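Local coordinates for protein putative Acetyltransferase from the GNAT family (Novosphingobium aromaticivorans DSM 12444, PDB 3EC4) that is a putative acetyltransferase of the GNAT family that probably transfers an acyl group to an acceptor not yet identified, at residues A[32-42]-A[60-68]; A[83-91]-A[205-216]. All coordinates share one frame; numbering follows the deposited sequence.

Interaction 1 (A[32-42]-A[60-68]); sequences RLDPAYGPFAA and DEIWLVEPE
Pro39 and Trp63 run side by side and point the same way, the proline CG meeting the indole CD1 at 3.5 Å near the plane of the ring, so that the pyrrolidine sits against the indole edge and not on its face. Trp63 holds that edge there with CG anti to its carbonyl carbon (chi1 -82°). Phe40 crosses the same tryptophan at a slant: its CD1 lies 3.7 Å from Trp63 CB, and its next ring atom, CE1, rests on Val65 CG2. Helix 11-17 packs against this pair through Val12, which touches both Phe40 and Val65. Between the side chains a single beta bridge joins Phe40 to Trp63. Trp63 N donates to Pro39 O (2.9 Å) from well above the carbonyl plane, while Ala41 N returns a bond of 2.9 Å to Trp63 O. By this bridge the two-stranded ribbon 30-32/41-43 docks on strand 61-66, an outermost strand of the large mixed sheet, which pairs on its other side with strand 214-226. Along the strand, Ile62 sends CD1 to Ala41 CB and CG2 to Arg32 NE (3.7 Å). The arginine chain bends at chi2 (70°), and its NH1 binds Gly38 O at 3.0 Å, in the guanidinium plane and on a carbonyl lone pair, fastening the loop back to the arginine. Toward the far end one water accepts from Val65 N and lies within bonding distance of both Ala41 O (2.7 Å) and Glu66 OE2, while Glu66 OE1 forms a salt bridge with Arg10.

Interaction 2 (A[83-91]-A[205-216]); sequences PLLQMIADG and IRLYESLGFRAR
A helix-turn-strand unit of the GNAT fold, in which helix 202-210 leads into strand 214-226, closes here on the end of strand 76-88. The strands pair antiparallel: Ile88 and Arg214 form the hydrogen-bonded pair, with Ile88 N on Arg214 O at 2.9 Å and Arg214 N on Ile88 O, and Met87 faces Ala215 in the adjoining non-hydrogen-bonded pair. A Schellman motif with Gly212 at C-prime ends the helix and turns the chain into the strand. Selenomethionine Met87 reaches from the sheet to the helix, its SE 3.9 Å from Tyr208 CB and at the edge of that ring, a Met-aromatic contact; the bend at chi3 (76°) brings CE onto Glu209 CG. Beside it the side chains of Leu85 and Ile205 cross at about a right angle, CD2 of Leu85 meeting CD1 of Ile205. Ala89 CB stands over the centre of the Phe213 ring, 3.7 Å from its centroid, a CH-pi contact. The face that carries Ile88 and Arg214 is more polar. Gln86 OE1 takes Arg216 NH1 at 2.8 Å, in the amide carbonyl plane, while Gln86 NE2 bonds to His196 and Leu8 O, and Arg216 NH2 makes a salt bridge to Asp9. Ile88 CG2 lies over the centre of the Arg214 guanidinium, whose edge grips Asp90 side-on: NE to OD1 at 3.0 Å and NH2 to OD2 at 2.8 Å, each on the syn side of the carboxylate.

Both contacts lean on one mixed sheet, in which strand 214-226 lies between strands 61-66 and 76-88, yet they sit on opposite sides of the chain's centre, about 23 Å apart between centres. Interaction 1 is largely buried and mostly apolar; it adds a short ribbon to an outermost strand with two direct backbone bonds and bridging waters. Interaction 2 is partly buried: its apolar side packs the sheet on a helix, whereas its charged side includes exposed residues and a salt bridge between the segments. The two do meet, Val65 CG1 packing on Leu84 CD1 at 4.2 Å, and residues near the N-terminus serve both.

Interaction 1 (A[32-42]-A[60-68])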
loop_
_atom_site.group_PDB
_atom_site.type_symbol
_atom_site.label_atom_id
_atom_site.label_comp_id
_atom_site.label_asym_id
_atom_site.label_seq_id
_atom_site.Cartn_x
_atom_site.Cartn_y
_atom_site.Cartn_z
ATOM N N ARG A 32 -2.984 10.267 -10.989
ATOM C CA ARG A 32 -2.445 8.946 -11.343
ATOM C C ARG A 32 -1.059 8.790 -10.787
ATOM O O ARG A 32 -0.208 9.638 -10.996
ATOM C CB ARG A 32 -2.436 8.815 -12.869
ATOM C CG ARG A 32 -1.678 7.612 -13.459
ATOM C CD ARG A 32 -2.428 6.350 -13.154
ATOM N NE ARG A 32 -2.027 5.114 -13.881
ATOM C CZ ARG A 32 -1.186 4.182 -13.399
ATOM N NH1 ARG A 32 -0.534 4.342 -12.231
ATOM N NH2 ARG A 32 -0.973 3.075 -14.102
ATOM N N LEU A 33 -0.851 7.756 -9.984
ATOM C CA LEU A 33 0.461 7.497 -9.440
ATOM C C LEU A 33 1.397 7.172 -10.610
ATOM O O LEU A 33 1.040 6.453 -11.560
ATOM C CB LEU A 33 0.397 6.346 -8.414
ATOM C CG LEU A 33 1.676 5.804 -7.773
ATOM C CD1 LEU A 33 2.355 6.842 -6.924
ATOM C CD2 LEU A 33 1.350 4.498 -7.016
ATOM N N ASP A 34 2.606 7.700 -10.536
ATOM C CA ASP A 34 3.641 7.305 -11.472
ATOM C C ASP A 34 3.625 5.765 -11.537
ATOM O O ASP A 34 3.778 5.115 -10.529
ATOM C CB ASP A 34 4.966 7.826 -10.954
ATOM C CG ASP A 34 6.140 7.487 -11.839
ATOM O OD1 ASP A 34 6.073 6.552 -12.668
ATOM O OD2 ASP A 34 7.158 8.155 -11.649
ATOM N N PRO A 35 3.407 5.184 -12.732
ATOM C CA PRO A 35 3.423 3.723 -12.877
ATOM C C PRO A 35 4.669 2.989 -12.388
ATOM O O PRO A 35 4.573 1.767 -12.100
ATOM C CB PRO A 35 3.259 3.514 -14.373
ATOM C CG PRO A 35 2.577 4.753 -14.840
ATOM C CD PRO A 35 3.040 5.852 -13.986
ATOM N N ALA A 36 5.807 3.682 -12.275
ATOM C CA ALA A 36 7.001 3.087 -11.720
ATOM C C ALA A 36 6.782 2.744 -10.248
ATOM O O ALA A 36 7.419 1.833 -9.708
ATOM C CB ALA A 36 8.214 4.040 -11.869
ATOM N N TYR A 37 5.936 3.525 -9.592
ATOM C CA TYR A 37 5.604 3.301 -8.189
ATOM C C TYR A 37 4.429 2.357 -7.987
ATOM O O TYR A 37 4.425 1.585 -7.062
ATOM C CB TYR A 37 5.358 4.607 -7.482
ATOM C CG TYR A 37 6.581 5.449 -7.268
ATOM C CD1 TYR A 37 7.162 6.150 -8.302
ATOM C CD2 TYR A 37 7.126 5.579 -5.999
ATOM C CE1 TYR A 37 8.276 6.972 -8.082
ATOM C CE2 TYR A 37 8.236 6.406 -5.767
ATOM C CZ TYR A 37 8.801 7.082 -6.811
ATOM O OH TYR A 37 9.918 7.854 -6.565
ATOM N N GLY A 38 3.407 2.421 -8.828
ATOM C CA GLY A 38 2.265 1.546 -8.615
ATOM C C GLY A 38 1.102 1.891 -9.518
ATOM O O GLY A 38 1.203 2.812 -10.332
ATOM N N PRO A 39 0.015 1.109 -9.414
ATOM C CA PRO A 39 -1.083 1.218 -10.370
ATOM C C PRO A 39 -2.272 2.129 -9.964
ATOM O O PRO A 39 -3.347 2.067 -10.587
ATOM C CB PRO A 39 -1.561 -0.221 -10.425
ATOM C CG PRO A 39 -1.446 -0.646 -8.987
ATOM C CD PRO A 39 -0.188 -0.013 -8.485
ATOM N N PHE A 40 -2.073 2.981 -8.969
ATOM C CA PHE A 40 -3.197 3.616 -8.284
ATOM C C PHE A 40 -3.629 4.896 -9.011
ATOM O O PHE A 40 -2.803 5.609 -9.573
ATOM C CB PHE A 40 -2.869 3.928 -6.836
ATOM C CG PHE A 40 -2.708 2.696 -6.000
ATOM C CD1 PHE A 40 -3.816 1.971 -5.622
ATOM C CD2 PHE A 40 -1.444 2.228 -5.674
ATOM C CE1 PHE A 40 -3.684 0.836 -4.892
ATOM C CE2 PHE A 40 -1.309 1.068 -4.960
ATOM C CZ PHE A 40 -2.420 0.376 -4.575
ATOM N N ALA A 41 -4.936 5.162 -8.988
ATOM C CA ALA A 41 -5.489 6.408 -9.586
ATOM C C ALA A 41 -6.752 6.811 -8.855
ATOM O O ALA A 41 -7.327 6.025 -8.108
ATOM C CB ALA A 41 -5.765 6.247 -11.120
ATOM N N ALA A 42 -7.170 8.059 -9.062
ATOM C CA ALA A 42 -8.364 8.592 -8.432
ATOM C C ALA A 42 -8.887 9.747 -9.283
ATOM O O ALA A 42 -8.112 10.438 -9.985
ATOM C CB ALA A 42 -8.066 9.058 -6.989
ATOM N N ASP A 60 -3.950 -2.285 -20.067
ATOM C CA ASP A 60 -3.767 -1.341 -18.969
ATOM C C ASP A 60 -4.822 -1.531 -17.880
ATOM O O ASP A 60 -5.941 -1.963 -18.140
ATOM C CB ASP A 60 -3.791 0.082 -19.506
ATOM C CG ASP A 60 -2.625 0.346 -20.432
ATOM O OD1 ASP A 60 -1.753 -0.563 -20.502
ATOM O OD2 ASP A 60 -2.582 1.413 -21.100
ATOM N N GLU A 61 -4.431 -1.276 -16.653
ATOM C CA GLU A 61 -5.390 -1.319 -15.550
ATOM C C GLU A 61 -5.034 -0.290 -14.496
ATOM O O GLU A 61 -3.899 0.158 -14.427
ATOM C CB GLU A 61 -5.476 -2.721 -14.978
ATOM C CG GLU A 61 -4.186 -3.243 -14.425
ATOM C CD GLU A 61 -4.206 -4.727 -14.078
ATOM O OE1 GLU A 61 -5.004 -5.520 -14.697
ATOM O OE2 GLU A 61 -3.412 -5.069 -13.151
ATOM N N ILE A 62 -6.010 0.092 -13.685
ATOM C CA ILE A 62 -5.770 0.999 -12.576
ATOM C C ILE A 62 -6.526 0.507 -11.347
ATOM O O ILE A 62 -7.651 -0.030 -11.433
ATOM C CB ILE A 62 -6.172 2.468 -12.895
ATOM C CG1 ILE A 62 -7.618 2.558 -13.447
ATOM C CG2 ILE A 62 -5.160 3.148 -13.854
ATOM C CD1 ILE A 62 -8.137 4.008 -13.497
ATOM N N TRP A 63 -5.890 0.674 -10.193
ATOM C CA TRP A 63 -6.508 0.391 -8.929
ATOM C C TRP A 63 -6.929 1.688 -8.292
ATOM O O TRP A 63 -6.137 2.651 -8.211
ATOM C CB TRP A 63 -5.560 -0.292 -7.948
ATOM C CG TRP A 63 -5.420 -1.757 -8.117
ATOM C CD1 TRP A 63 -4.415 -2.409 -8.743
ATOM C CD2 TRP A 63 -6.309 -2.758 -7.623
ATOM N NE1 TRP A 63 -4.605 -3.764 -8.674
ATOM C CE2 TRP A 63 -5.761 -4.009 -7.986
ATOM C CE3 TRP A 63 -7.519 -2.730 -6.921
ATOM C CZ2 TRP A 63 -6.387 -5.214 -7.691
ATOM C CZ3 TRP A 63 -8.134 -3.947 -6.631
ATOM C CH2 TRP A 63 -7.560 -5.161 -7.018
ATOM N N LEU A 64 -8.157 1.652 -7.780
ATOM C CA LEU A 64 -8.763 2.720 -6.994
ATOM C C LEU A 64 -9.081 2.229 -5.571
ATOM O O LEU A 64 -9.481 1.087 -5.379
ATOM C CB LEU A 64 -10.022 3.235 -7.678
ATOM C CG LEU A 64 -9.858 3.639 -9.141
ATOM C CD1 LEU A 64 -10.536 2.615 -10.011
ATOM C CD2 LEU A 64 -10.413 5.058 -9.391
ATOM N N VAL A 65 -8.877 3.105 -4.611
ATOM C CA VAL A 65 -9.104 2.814 -3.169
ATOM C C VAL A 65 -10.021 3.928 -2.681
ATOM O O VAL A 65 -9.599 5.090 -2.585
ATOM C CB VAL A 65 -7.795 2.717 -2.350
ATOM C CG1 VAL A 65 -8.129 2.359 -0.903
ATOM C CG2 VAL A 65 -6.867 1.650 -2.975
ATOM N N GLU A 66 -11.290 3.569 -2.481
ATOM C CA GLU A 66 -12.352 4.511 -2.158
ATOM C C GLU A 66 -13.274 3.915 -1.128
ATOM O O GLU A 66 -13.188 2.728 -0.866
ATOM C CB GLU A 66 -13.120 4.902 -3.409
ATOM C CG GLU A 66 -12.229 5.459 -4.525
ATOM C CD GLU A 66 -11.714 6.882 -4.284
ATOM O OE1 GLU A 66 -12.243 7.570 -3.393
ATOM O OE2 GLU A 66 -10.778 7.340 -5.007
ATOM N N PRO A 67 -14.171 4.721 -0.543
ATOM C CA PRO A 67 -15.098 4.067 0.403
ATOM C C PRO A 67 -16.008 2.985 -0.259
ATOM O O PRO A 67 -16.156 1.909 0.302
ATOM C CB PRO A 67 -15.891 5.254 0.984
ATOM C CG PRO A 67 -14.963 6.428 0.883
ATOM C CD PRO A 67 -14.292 6.194 -0.505
ATOM N N GLU A 68 -16.495 3.233 -1.476
ATOM C CA GLU A 68 -17.395 2.316 -2.162
ATOM C C GLU A 68 -16.777 1.798 -3.483
ATOM O O GLU A 68 -15.844 2.405 -3.999
ATOM C CB GLU A 68 -18.694 3.056 -2.445
ATOM C CG GLU A 68 -19.343 3.578 -1.176
ATOM C CD GLU A 68 -19.707 2.458 -0.190
ATOM O OE1 GLU A 68 -19.910 1.308 -0.647
ATOM O OE2 GLU A 68 -19.779 2.728 1.043
HETATM O O HOH W 1 -2.610 1.684 -16.696
HETATM O O HOH W 2 -8.530 5.819 -5.727
#

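Interaction 2 (A[83-91]-A[205-216])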
loop_
_atom_site.group_PDB
_atom_site.type_symbol
_atom_site.label_atom_id
_atom_site.label_comp_id
_atom_site.label_asym_id
_atom_site.label_seq_id
_atom_site.Cartn_x
_atom_site.Cartn_y
_atom_site.Cartn_z
ATOM N N PRO A 83 -13.302 -5.922 -1.007
ATOM C CA PRO A 83 -13.605 -5.294 0.255
ATOM C C PRO A 83 -12.361 -5.253 1.146
ATOM O O PRO A 83 -11.673 -6.274 1.351
ATOM C CB PRO A 83 -14.683 -6.199 0.851
ATOM C CG PRO A 83 -15.297 -6.877 -0.387
ATOM C CD PRO A 83 -14.102 -7.134 -1.220
ATOM N N LEU A 84 -12.112 -4.077 1.687
ATOM C CA LEU A 84 -10.990 -3.856 2.622
ATOM C C LEU A 84 -11.456 -3.427 4.000
ATOM O O LEU A 84 -12.524 -2.821 4.158
ATOM C CB LEU A 84 -10.052 -2.761 2.099
ATOM C CG LEU A 84 -9.564 -2.911 0.679
ATOM C CD1 LEU A 84 -8.708 -1.677 0.278
ATOM C CD2 LEU A 84 -8.798 -4.252 0.470
ATOM N N LEU A 85 -10.591 -3.656 4.996
ATOM C CA LEU A 85 -10.770 -3.061 6.310
ATOM C C LEU A 85 -9.591 -2.126 6.452
ATOM O O LEU A 85 -8.437 -2.576 6.386
ATOM C CB LEU A 85 -10.777 -4.116 7.428
ATOM C CG LEU A 85 -10.907 -3.533 8.856
ATOM C CD1 LEU A 85 -12.236 -2.778 9.086
ATOM C CD2 LEU A 85 -10.676 -4.576 9.934
ATOM N N GLN A 86 -9.873 -0.844 6.587
ATOM C CA GLN A 86 -8.805 0.129 6.870
ATOM C C GLN A 86 -8.574 0.263 8.364
ATOM O O GLN A 86 -9.532 0.405 9.125
ATOM C CB GLN A 86 -9.169 1.481 6.254
ATOM C CG GLN A 86 -8.070 2.510 6.369
ATOM C CD GLN A 86 -8.557 3.869 5.872
ATOM O OE1 GLN A 86 -9.162 4.603 6.629
ATOM N NE2 GLN A 86 -8.342 4.168 4.602
HETATM N N MSE A 87 -7.303 0.228 8.787
HETATM C CA MSE A 87 -6.900 0.212 10.207
HETATM C C MSE A 87 -5.884 1.301 10.520
HETATM O O MSE A 87 -5.124 1.689 9.659
HETATM C CB MSE A 87 -6.329 -1.167 10.609
HETATM C CG MSE A 87 -7.240 -2.276 10.208
HETATM SE SE MSE A 87 -6.700 -4.010 10.776
HETATM C CE MSE A 87 -7.201 -3.915 12.648
ATOM N N ILE A 88 -5.921 1.800 11.749
ATOM C CA ILE A 88 -5.085 2.902 12.185
ATOM C C ILE A 88 -4.401 2.547 13.482
ATOM O O ILE A 88 -5.004 1.935 14.360
ATOM C CB ILE A 88 -5.929 4.226 12.265
ATOM C CG1 ILE A 88 -5.055 5.475 12.395
ATOM C CG2 ILE A 88 -6.955 4.176 13.363
ATOM C CD1 ILE A 88 -5.890 6.801 12.195
ATOM N N ALA A 89 -3.149 2.963 13.615
ATOM C CA ALA A 89 -2.424 2.760 14.864
ATOM C C ALA A 89 -2.161 4.114 15.518
ATOM O O ALA A 89 -1.059 4.640 15.411
ATOM C CB ALA A 89 -1.104 1.980 14.635
ATOM N N ASP A 90 -3.172 4.671 16.190
ATOM C CA ASP A 90 -3.026 6.020 16.746
ATOM C C ASP A 90 -2.757 6.039 18.237
ATOM O O ASP A 90 -2.755 7.127 18.859
ATOM C CB ASP A 90 -4.209 6.917 16.408
ATOM C CG ASP A 90 -5.561 6.323 16.807
ATOM O OD1 ASP A 90 -5.635 5.197 17.349
ATOM O OD2 ASP A 90 -6.565 6.993 16.505
ATOM N N GLY A 91 -2.477 4.874 18.807
ATOM C CA GLY A 91 -1.995 4.768 20.198
ATOM C C GLY A 91 -0.484 4.701 20.243
ATOM O O GLY A 91 0.177 4.665 19.229
ATOM N N ILE A 205 -6.021 -9.443 10.244
ATOM C CA ILE A 205 -6.661 -8.417 11.122
ATOM C C ILE A 205 -6.315 -8.628 12.602
ATOM O O ILE A 205 -6.039 -7.693 13.322
ATOM C CB ILE A 205 -8.196 -8.355 10.863
ATOM C CG1 ILE A 205 -8.471 -7.861 9.406
ATOM C CG2 ILE A 205 -8.960 -7.536 11.910
ATOM C CD1 ILE A 205 -9.904 -8.091 8.956
ATOM N N ARG A 206 -6.305 -9.882 13.056
ATOM C CA ARG A 206 -5.892 -10.198 14.417
ATOM C C ARG A 206 -4.442 -9.854 14.659
ATOM O O ARG A 206 -4.111 -9.344 15.730
ATOM C CB ARG A 206 -6.145 -11.696 14.730
ATOM C CG ARG A 206 -7.608 -12.063 14.898
ATOM C CD ARG A 206 -7.770 -13.502 15.408
ATOM N NE ARG A 206 -7.199 -14.542 14.545
ATOM C CZ ARG A 206 -7.876 -15.241 13.622
ATOM N NH1 ARG A 206 -9.150 -15.003 13.388
ATOM N NH2 ARG A 206 -7.254 -16.173 12.909
ATOM N N LEU A 207 -3.585 -10.079 13.667
ATOM C CA LEU A 207 -2.189 -9.765 13.803
ATOM C C LEU A 207 -2.051 -8.269 13.965
ATOM O O LEU A 207 -1.400 -7.782 14.896
ATOM C CB LEU A 207 -1.370 -10.235 12.602
ATOM C CG LEU A 207 0.001 -9.604 12.439
ATOM C CD1 LEU A 207 0.895 -9.919 13.680
ATOM C CD2 LEU A 207 0.663 -10.066 11.141
ATOM N N TYR A 208 -2.708 -7.536 13.069
ATOM C CA TYR A 208 -2.644 -6.067 13.135
ATOM C C TYR A 208 -3.206 -5.515 14.426
ATOM O O TYR A 208 -2.606 -4.609 14.998
ATOM C CB TYR A 208 -3.312 -5.437 11.920
ATOM C CG TYR A 208 -2.742 -5.894 10.610
ATOM C CD1 TYR A 208 -1.373 -6.082 10.422
ATOM C CD2 TYR A 208 -3.592 -6.139 9.539
ATOM C CE1 TYR A 208 -0.876 -6.537 9.192
ATOM C CE2 TYR A 208 -3.096 -6.560 8.318
ATOM C CZ TYR A 208 -1.754 -6.761 8.148
ATOM O OH TYR A 208 -1.340 -7.200 6.906
ATOM N N GLU A 209 -4.353 -6.010 14.883
ATOM C CA GLU A 209 -4.855 -5.662 16.224
ATOM C C GLU A 209 -3.809 -5.868 17.322
ATOM O O GLU A 209 -3.681 -5.041 18.227
ATOM C CB GLU A 209 -6.133 -6.444 16.552
ATOM C CG GLU A 209 -7.305 -5.950 15.764
ATOM C CD GLU A 209 -8.521 -6.864 15.915
ATOM O OE1 GLU A 209 -8.384 -8.002 16.380
ATOM O OE2 GLU A 209 -9.607 -6.395 15.579
ATOM N N SER A 210 -3.044 -6.950 17.246
ATOM C CA SER A 210 -2.027 -7.243 18.254
ATOM C C SER A 210 -0.809 -6.320 18.157
ATOM O O SER A 210 0.029 -6.279 19.061
ATOM C CB SER A 210 -1.641 -8.733 18.196
ATOM O OG SER A 210 -2.816 -9.536 18.284
ATOM N N LEU A 211 -0.701 -5.595 17.060
ATOM C CA LEU A 211 0.390 -4.648 16.823
ATOM C C LEU A 211 -0.087 -3.209 16.996
ATOM O O LEU A 211 0.623 -2.274 16.634
ATOM C CB LEU A 211 0.942 -4.841 15.408
ATOM C CG LEU A 211 1.752 -6.133 15.212
ATOM C CD1 LEU A 211 1.970 -6.267 13.671
ATOM C CD2 LEU A 211 3.023 -6.061 15.977
ATOM N N GLY A 212 -1.281 -3.012 17.552
ATOM C CA GLY A 212 -1.704 -1.640 17.892
ATOM C C GLY A 212 -2.662 -0.992 16.919
ATOM O O GLY A 212 -3.039 0.178 17.093
ATOM N N PHE A 213 -3.039 -1.723 15.863
ATOM C CA PHE A 213 -3.979 -1.166 14.861
ATOM C C PHE A 213 -5.411 -1.447 15.270
ATOM O O PHE A 213 -5.728 -2.507 15.783
ATOM C CB PHE A 213 -3.778 -1.723 13.480
ATOM C CG PHE A 213 -2.498 -1.291 12.841
ATOM C CD1 PHE A 213 -1.306 -1.908 13.159
ATOM C CD2 PHE A 213 -2.481 -0.226 11.937
ATOM C CE1 PHE A 213 -0.127 -1.500 12.558
ATOM C CE2 PHE A 213 -1.307 0.164 11.309
ATOM C CZ PHE A 213 -0.145 -0.463 11.621
ATOM N N ARG A 214 -6.281 -0.485 15.041
ATOM C CA ARG A 214 -7.701 -0.675 15.300
ATOM C C ARG A 214 -8.438 -0.408 14.003
ATOM O O ARG A 214 -7.943 0.364 13.161
ATOM C CB ARG A 214 -8.190 0.271 16.414
ATOM C CG ARG A 214 -8.242 1.783 16.060
ATOM C CD ARG A 214 -8.496 2.654 17.321
ATOM N NE ARG A 214 -8.397 4.086 17.006
ATOM C CZ ARG A 214 -9.285 4.755 16.277
ATOM N NH1 ARG A 214 -10.370 4.169 15.834
ATOM N NH2 ARG A 214 -9.092 6.031 15.994
ATOM N N ALA A 215 -9.608 -1.044 13.854
ATOM C CA ALA A 215 -10.470 -0.851 12.716
ATOM C C ALA A 215 -10.911 0.582 12.655
ATOM O O ALA A 215 -11.399 1.138 13.641
ATOM C CB ALA A 215 -11.699 -1.777 12.804
ATOM N N ARG A 216 -10.725 1.199 11.506
ATOM C CA ARG A 216 -11.197 2.542 11.298
ATOM C C ARG A 216 -12.498 2.520 10.479
ATOM O O ARG A 216 -13.519 3.018 10.940
ATOM C CB ARG A 216 -10.156 3.400 10.604
ATOM C CG ARG A 216 -10.526 4.857 10.703
ATOM C CD ARG A 216 -9.810 5.732 9.758
ATOM N NE ARG A 216 -10.647 6.891 9.503
ATOM C CZ ARG A 216 -11.239 7.207 8.348
ATOM N NH1 ARG A 216 -11.085 6.503 7.220
ATOM N NH2 ARG A 216 -11.978 8.300 8.333
HETATM O O HOH W 3 -5.032 2.229 17.361
HETATM O O HOH W 4 -1.840 2.029 18.436
#